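Local coordinates for aldehyde dehydrogenase family protein (Pseudomonas syringae pv. tomato, PDB 6X9L), which oxidises long-chain aliphatic aldehydes such as octanal, using NAD+ as the electron acceptor, at the interface of chains A and B. Sequence-based numbering; all coordinates share one arbitrary frame. Chains: chain A/B, Aldehyde dehydrogenase family protein.

The interface of chains A and B. Residues chain A 438-441, 443, 459, 466; chain B 147, 479-481.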
# COMPACT_ATOMS: atom_id res chain seq x y z
N ILE A 438 -14.76 -15.76 -6.69
CA ILE A 438 -14.08 -15.87 -5.39
C ILE A 438 -13.20 -14.63 -5.18
O ILE A 438 -12.32 -14.32 -5.99
CB ILE A 438 -13.24 -17.15 -5.30
CG1 ILE A 438 -13.95 -18.35 -5.94
CG2 ILE A 438 -12.88 -17.45 -3.85
CD1 ILE A 438 -15.01 -18.99 -5.07
N ARG A 439 -13.44 -13.93 -4.06
CA ARG A 439 -12.65 -12.76 -3.69
C ARG A 439 -11.39 -13.20 -2.96
O ARG A 439 -11.31 -13.26 -1.73
CB ARG A 439 -13.52 -11.81 -2.88
CG ARG A 439 -14.55 -11.23 -3.83
CD ARG A 439 -15.27 -10.06 -3.30
NE ARG A 439 -14.55 -8.78 -3.38
CZ ARG A 439 -14.08 -8.24 -4.49
NH1 ARG A 439 -14.15 -8.89 -5.63
NH2 ARG A 439 -13.50 -7.05 -4.44
N ALA A 440 -10.38 -13.53 -3.76
CA ALA A 440 -9.14 -14.12 -3.30
C ALA A 440 -8.05 -13.83 -4.32
O ALA A 440 -8.31 -13.74 -5.52
CB ALA A 440 -9.29 -15.64 -3.09
N GLY A 441 -6.82 -13.66 -3.82
CA GLY A 441 -5.74 -13.25 -4.70
C GLY A 441 -5.35 -14.31 -5.71
O GLY A 441 -4.89 -13.99 -6.81
N VAL A 443 -6.90 -18.11 -7.42
CA VAL A 443 -7.83 -19.23 -7.53
C VAL A 443 -7.19 -20.27 -8.44
O VAL A 443 -6.69 -19.93 -9.52
CB VAL A 443 -9.20 -18.80 -8.10
CG1 VAL A 443 -10.22 -19.90 -7.89
CG2 VAL A 443 -9.66 -17.45 -7.49
N TYR A 459 -6.78 -10.57 -0.82
CA TYR A 459 -7.89 -9.64 -0.67
C TYR A 459 -8.24 -9.48 0.81
O TYR A 459 -7.86 -10.29 1.67
CB TYR A 459 -9.17 -10.14 -1.36
CG TYR A 459 -9.27 -10.12 -2.87
CD1 TYR A 459 -8.24 -10.58 -3.69
CD2 TYR A 459 -10.44 -9.69 -3.48
CE1 TYR A 459 -8.37 -10.57 -5.08
CE2 TYR A 459 -10.58 -9.67 -4.85
CZ TYR A 459 -9.55 -10.11 -5.66
OH TYR A 459 -9.71 -10.10 -7.04
N ARG A 466 1.44 -7.59 -3.20
CA ARG A 466 1.65 -8.86 -3.90
C ARG A 466 3.13 -9.24 -3.90
O ARG A 466 4.02 -8.39 -3.99
CB ARG A 466 1.17 -8.80 -5.36
CG ARG A 466 -0.33 -8.80 -5.51
CD ARG A 466 -0.96 -9.98 -4.83
NE ARG A 466 -2.41 -9.98 -4.98
CZ ARG A 466 -3.25 -9.35 -4.15
NH1 ARG A 466 -2.76 -8.66 -3.12
NH2 ARG A 466 -4.56 -9.40 -4.36
N GLU B 147 -9.93 -6.52 -10.49
CA GLU B 147 -11.28 -6.36 -9.99
C GLU B 147 -11.35 -5.19 -9.02
O GLU B 147 -10.35 -4.87 -8.36
CB GLU B 147 -11.77 -7.62 -9.26
CG GLU B 147 -11.70 -8.87 -10.07
CD GLU B 147 -12.05 -10.12 -9.27
OE1 GLU B 147 -12.10 -11.21 -9.90
OE2 GLU B 147 -12.26 -10.00 -8.04
N THR B 479 -5.91 -7.63 -7.38
CA THR B 479 -5.19 -8.40 -8.38
C THR B 479 -5.42 -9.88 -8.10
O THR B 479 -5.20 -10.36 -6.97
CB THR B 479 -3.70 -8.04 -8.35
OG1 THR B 479 -3.55 -6.73 -8.91
CG2 THR B 479 -2.84 -9.03 -9.13
N LYS B 480 -5.89 -10.60 -9.11
CA LYS B 480 -6.23 -12.00 -8.96
C LYS B 480 -5.48 -12.83 -9.98
O LYS B 480 -5.38 -12.45 -11.15
CB LYS B 480 -7.73 -12.22 -9.10
CG LYS B 480 -8.13 -13.68 -9.08
CD LYS B 480 -9.62 -13.82 -9.30
CE LYS B 480 -10.38 -13.59 -8.01
NZ LYS B 480 -11.84 -13.54 -8.25
N ALA B 481 -4.92 -13.96 -9.54
CA ALA B 481 -4.29 -14.92 -10.44
C ALA B 481 -5.15 -16.18 -10.47
O ALA B 481 -5.44 -16.77 -9.42
CB ALA B 481 -2.86 -15.27 -10.01
O HOH W 1 -2.80 -11.96 -7.07
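A:Tyr459 reaches B:Glu147 tip to tip, its phenol OH giving a hydrogen bond of 2.7 Å to carboxylate oxygen OE2. The hydroxyl meets OE2 from above the carboxylate plane, and the ring stands nearly at right angles (78°) to it. With its chain extended beyond CG, B:Glu147 brings the same OE2 to A:Arg439, whose NH1 forms a longer salt bridge at 3.3 Å; here the two flat groups are almost parallel, only 17° apart. The bend of A:Arg439 at chi3 (80°) sets a guanidinium face against the tyrosine ring edge at CE2, while one face of the ring is covered at its centre by the backbone N of A:Ala440. The other carboxylate oxygen, OE1, is taken on its syn side by B:Lys480 NZ at 2.9 Å. The lysine, itself in contact with chain A, also braces the glutamate from within its own subunit, while its aliphatic chain runs alongside A:Ala440 O and its CE packs on CG2 of A:Val443. Its NZ also points at A:Ile438 O, but the modelled separation is too short to be trusted.

Beyond the lysine, A:Arg466 turns its guanidinium edge to B:Thr479 O, NH2 bonding in the carbonyl plane on a lone pair at 2.9 Å. A water held by A:Arg466 NE also joins B:Thr479 O to A:Gly441 O. Backbone pairing continues the join: B:Ala481 N donates to A:Gly441 O at 2.7 Å, and A:Val443 N to B:Ala481 O at 2.8 Å. Strand 477-483 thereby docks against strand 442-445, exemplifying intersubunit strand pairing reinforced by side chains; the charged cluster likely steadies its flank, and the two-fold twin likely helps hold the dimer together, as in related enzymes.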